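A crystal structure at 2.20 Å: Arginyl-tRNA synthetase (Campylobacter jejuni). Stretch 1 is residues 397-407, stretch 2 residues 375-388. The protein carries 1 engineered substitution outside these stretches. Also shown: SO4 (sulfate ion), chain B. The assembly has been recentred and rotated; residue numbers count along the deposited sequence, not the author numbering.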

# COMPACT_ATOMS: atom_id res chain seq x y z
N GLN A 397 -7.05 -8.50 -5.31
CA GLN A 397 -7.03 -9.88 -4.85
C GLN A 397 -7.09 -10.91 -5.97
O GLN A 397 -6.79 -12.08 -5.74
CB GLN A 397 -8.14 -10.15 -3.82
CG GLN A 397 -9.55 -10.35 -4.38
CD GLN A 397 -10.22 -9.05 -4.82
OE1 GLN A 397 -9.78 -7.95 -4.46
NE2 GLN A 397 -11.28 -9.17 -5.59
N LYS A 398 -7.45 -10.48 -7.18
CA LYS A 398 -7.35 -11.30 -8.38
C LYS A 398 -5.90 -11.69 -8.70
O LYS A 398 -5.65 -12.72 -9.33
CB LYS A 398 -7.96 -10.59 -9.59
CG LYS A 398 -9.46 -10.25 -9.49
CD LYS A 398 -10.34 -11.32 -10.13
CE LYS A 398 -11.81 -10.88 -10.21
NZ LYS A 398 -12.02 -9.71 -11.12
N ILE A 399 -4.94 -10.87 -8.27
CA ILE A 399 -3.53 -11.21 -8.48
C ILE A 399 -3.07 -12.44 -7.64
O ILE A 399 -2.57 -13.40 -8.22
CB ILE A 399 -2.57 -9.97 -8.36
CG1 ILE A 399 -3.00 -8.83 -9.28
CG2 ILE A 399 -1.13 -10.37 -8.68
CD1 ILE A 399 -2.19 -7.52 -9.08
N PRO A 400 -3.22 -12.41 -6.28
CA PRO A 400 -2.98 -13.65 -5.51
C PRO A 400 -3.83 -14.86 -5.96
O PRO A 400 -3.31 -15.98 -5.97
CB PRO A 400 -3.36 -13.27 -4.08
CG PRO A 400 -3.24 -11.80 -4.02
CD PRO A 400 -3.54 -11.28 -5.38
N ASP A 401 -5.10 -14.64 -6.31
CA ASP A 401 -5.98 -15.72 -6.79
C ASP A 401 -5.44 -16.40 -8.05
O ASP A 401 -5.50 -17.63 -8.16
CB ASP A 401 -7.39 -15.20 -7.08
CG ASP A 401 -8.16 -14.85 -5.81
OD1 ASP A 401 -9.26 -14.25 -5.95
OD2 ASP A 401 -7.69 -15.15 -4.70
N TYR A 402 -4.94 -15.60 -8.99
CA TYR A 402 -4.37 -16.09 -10.23
C TYR A 402 -3.16 -16.97 -9.92
O TYR A 402 -3.02 -18.06 -10.46
CB TYR A 402 -3.94 -14.91 -11.13
CG TYR A 402 -3.06 -15.30 -12.31
CD1 TYR A 402 -3.62 -15.79 -13.49
CD2 TYR A 402 -1.68 -15.20 -12.24
CE1 TYR A 402 -2.81 -16.17 -14.57
CE2 TYR A 402 -0.87 -15.58 -13.30
CZ TYR A 402 -1.44 -16.06 -14.46
OH TYR A 402 -0.62 -16.42 -15.51
N LEU A 403 -2.31 -16.45 -9.04
CA LEU A 403 -1.04 -17.06 -8.71
C LEU A 403 -1.23 -18.38 -7.96
O LEU A 403 -0.52 -19.35 -8.24
CB LEU A 403 -0.26 -16.08 -7.86
CG LEU A 403 1.13 -15.62 -8.30
CD1 LEU A 403 1.33 -15.68 -9.82
CD2 LEU A 403 1.34 -14.23 -7.77
N LYS A 404 -2.18 -18.38 -7.02
CA LYS A 404 -2.59 -19.58 -6.30
C LYS A 404 -2.98 -20.71 -7.24
O LYS A 404 -2.48 -21.83 -7.13
CB LYS A 404 -3.80 -19.28 -5.41
CG LYS A 404 -3.49 -19.17 -3.94
CD LYS A 404 -4.77 -19.29 -3.10
CE LYS A 404 -5.79 -18.19 -3.43
NZ LYS A 404 -7.02 -18.27 -2.58
N ASN A 405 -3.89 -20.41 -8.16
CA ASN A 405 -4.37 -21.39 -9.12
C ASN A 405 -3.29 -21.83 -10.09
O ASN A 405 -3.20 -23.01 -10.43
CB ASN A 405 -5.59 -20.84 -9.86
CG ASN A 405 -6.78 -20.61 -8.94
OD1 ASN A 405 -7.02 -21.37 -8.00
ND2 ASN A 405 -7.52 -19.54 -9.22
N LEU A 406 -2.45 -20.90 -10.52
CA LEU A 406 -1.35 -21.23 -11.43
C LEU A 406 -0.31 -22.13 -10.78
O LEU A 406 0.22 -23.04 -11.43
CB LEU A 406 -0.69 -19.95 -11.94
CG LEU A 406 0.51 -20.03 -12.90
CD1 LEU A 406 0.12 -20.69 -14.22
CD2 LEU A 406 1.04 -18.65 -13.16
N ALA A 407 -0.02 -21.89 -9.50
CA ALA A 407 0.93 -22.73 -8.76
C ALA A 407 0.36 -24.13 -8.56
O ALA A 407 1.08 -25.11 -8.75
CB ALA A 407 1.28 -22.12 -7.42
S SO4 B . -2.36 -2.52 -24.16
O1 SO4 B . -3.14 -2.21 -25.36
O2 SO4 B . -1.36 -1.48 -23.97
O3 SO4 B . -3.26 -2.57 -23.01
O4 SO4 B . -1.68 -3.81 -24.30
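Stretch 2 375-388: NLLFEALNLKAVLN

The contact turns on a tyrosine hydroxyl that reaches a helix backbone: Tyr402 OH donates a hydrogen bond to Glu379 O at 2.6 Å, the one direct hydrogen bond between the stretches. Glu379 O lacks its usual i-4 partner: Leu383 N lies 4.0 Å from Glu379 O and is not bonded to it, and within the stretch that carbonyl receives only a weak bond from Asn382 N (3.3 Å), which also bonds to Phe378 O (2.8 Å). Stretch 2 comprises two helical segments, assigned here as 375-381 and 383-388, joined near Asn382 (phi/psi -70/-5).

Both run nearly antiparallel to helix 398-407. For 375-381 the signed crossing angle is -157° and the axes approach to 10.6 Å; for 383-388 the angle between directions is 156° and the approach 10.0 Å. The register follows: CA atoms of Leu406 and Glu379 lie 6.8 Å apart, those of Ile399 and Leu387 7.1 Å.

Tyr402, chi1 t, points toward stretch 2 and loses 117 Å² to it. Apolar atoms pack obliquely on its ring, Leu383 CD1 at 3.6 Å from Tyr402 CE2 and Val386 CG2 at 3.8 Å from Tyr402 CD1. Flanking pairs extend the seam: Ile399 CG1 to Leu387 CD2, 4.1 Å, and Leu406 CD1 to Leu376 CD1, 4.0 Å. One water bridges by donating to Glu379 OE1 (2.7 Å) and Tyr402 O (2.8 Å).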

# COMPACT_ATOMS: atom_id res chain seq x y z
N ASN A 375 -3.68 -26.05 -21.27
CA ASN A 375 -4.38 -25.26 -20.25
C ASN A 375 -3.40 -24.41 -19.44
O ASN A 375 -3.65 -23.23 -19.20
CB ASN A 375 -5.16 -26.15 -19.28
CG ASN A 375 -6.38 -26.80 -19.91
OD1 ASN A 375 -6.82 -26.42 -21.00
ND2 ASN A 375 -6.94 -27.78 -19.22
N LEU A 376 -2.29 -25.03 -19.04
CA LEU A 376 -1.28 -24.37 -18.22
C LEU A 376 -0.58 -23.30 -19.01
O LEU A 376 -0.25 -22.24 -18.47
CB LEU A 376 -0.28 -25.40 -17.69
CG LEU A 376 0.73 -24.97 -16.62
CD1 LEU A 376 0.06 -24.49 -15.35
CD2 LEU A 376 1.66 -26.14 -16.33
N LEU A 377 -0.35 -23.57 -20.30
CA LEU A 377 0.19 -22.58 -21.23
C LEU A 377 -0.75 -21.39 -21.35
O LEU A 377 -0.31 -20.24 -21.22
CB LEU A 377 0.42 -23.23 -22.61
CG LEU A 377 0.75 -22.38 -23.84
CD1 LEU A 377 2.06 -21.64 -23.66
CD2 LEU A 377 0.81 -23.26 -25.08
N PHE A 378 -2.03 -21.66 -21.59
CA PHE A 378 -3.04 -20.60 -21.65
C PHE A 378 -3.04 -19.79 -20.37
O PHE A 378 -3.04 -18.56 -20.42
CB PHE A 378 -4.44 -21.16 -21.89
CG PHE A 378 -5.51 -20.08 -21.89
CD1 PHE A 378 -5.73 -19.31 -23.04
CD2 PHE A 378 -6.27 -19.81 -20.75
CE1 PHE A 378 -6.70 -18.30 -23.05
CE2 PHE A 378 -7.24 -18.81 -20.75
CZ PHE A 378 -7.46 -18.05 -21.91
N GLU A 379 -3.04 -20.49 -19.23
CA GLU A 379 -3.06 -19.87 -17.91
C GLU A 379 -1.86 -18.94 -17.73
O GLU A 379 -2.01 -17.83 -17.23
CB GLU A 379 -3.08 -20.95 -16.82
CG GLU A 379 -3.52 -20.45 -15.44
CD GLU A 379 -3.69 -21.57 -14.42
OE1 GLU A 379 -4.39 -21.35 -13.41
OE2 GLU A 379 -3.14 -22.67 -14.63
N ALA A 380 -0.68 -19.39 -18.17
CA ALA A 380 0.53 -18.57 -18.10
C ALA A 380 0.34 -17.26 -18.87
O ALA A 380 0.59 -16.18 -18.33
CB ALA A 380 1.75 -19.33 -18.62
N LEU A 381 -0.16 -17.37 -20.11
CA LEU A 381 -0.33 -16.21 -20.99
C LEU A 381 -1.49 -15.30 -20.60
O LEU A 381 -1.51 -14.13 -20.97
CB LEU A 381 -0.45 -16.66 -22.45
CG LEU A 381 0.82 -17.33 -22.99
CD1 LEU A 381 0.52 -18.04 -24.30
CD2 LEU A 381 1.94 -16.32 -23.17
N ASN A 382 -2.45 -15.84 -19.85
CA ASN A 382 -3.64 -15.12 -19.41
C ASN A 382 -3.38 -14.03 -18.36
O ASN A 382 -4.31 -13.32 -17.98
CB ASN A 382 -4.66 -16.12 -18.85
CG ASN A 382 -6.06 -15.52 -18.67
OD1 ASN A 382 -6.68 -15.67 -17.62
ND2 ASN A 382 -6.54 -14.84 -19.70
N LEU A 383 -2.14 -13.91 -17.88
CA LEU A 383 -1.77 -12.90 -16.88
C LEU A 383 -2.15 -11.48 -17.32
O LEU A 383 -2.72 -10.73 -16.53
CB LEU A 383 -0.28 -12.97 -16.51
CG LEU A 383 0.27 -11.98 -15.47
CD1 LEU A 383 -0.45 -12.07 -14.14
CD2 LEU A 383 1.76 -12.17 -15.27
N LYS A 384 -1.86 -11.14 -18.57
CA LYS A 384 -2.19 -9.83 -19.15
C LYS A 384 -3.65 -9.44 -18.93
O LYS A 384 -3.93 -8.35 -18.44
CB LYS A 384 -1.89 -9.83 -20.65
CG LYS A 384 -1.75 -8.44 -21.27
CD LYS A 384 -1.96 -8.49 -22.78
CE LYS A 384 -1.12 -7.45 -23.52
NZ LYS A 384 -1.15 -6.07 -22.93
N ALA A 385 -4.57 -10.34 -19.29
CA ALA A 385 -6.00 -10.14 -19.10
C ALA A 385 -6.35 -9.93 -17.62
O ALA A 385 -7.10 -9.03 -17.29
CB ALA A 385 -6.79 -11.34 -19.65
N VAL A 386 -5.78 -10.77 -16.76
CA VAL A 386 -6.02 -10.70 -15.33
C VAL A 386 -5.60 -9.34 -14.76
O VAL A 386 -6.38 -8.71 -14.05
CB VAL A 386 -5.31 -11.85 -14.57
CG1 VAL A 386 -5.47 -11.69 -13.06
CG2 VAL A 386 -5.89 -13.20 -15.02
N LEU A 387 -4.39 -8.88 -15.12
CA LEU A 387 -3.84 -7.63 -14.58
C LEU A 387 -4.67 -6.41 -14.98
O LEU A 387 -4.96 -5.55 -14.15
CB LEU A 387 -2.39 -7.42 -15.03
CG LEU A 387 -1.38 -8.45 -14.52
CD1 LEU A 387 0.00 -8.15 -15.07
CD2 LEU A 387 -1.38 -8.57 -12.99
N ASN A 388 -5.06 -6.35 -16.25
CA ASN A 388 -5.90 -5.26 -16.75
C ASN A 388 -7.26 -5.26 -16.07
O ASN A 388 -7.77 -4.21 -15.70
CB ASN A 388 -6.04 -5.33 -18.27
CG ASN A 388 -4.80 -4.82 -18.99
OD1 ASN A 388 -4.57 -3.61 -19.08
ND2 ASN A 388 -3.99 -5.74 -19.51
O HOH W 1 -4.60 -18.79 -12.69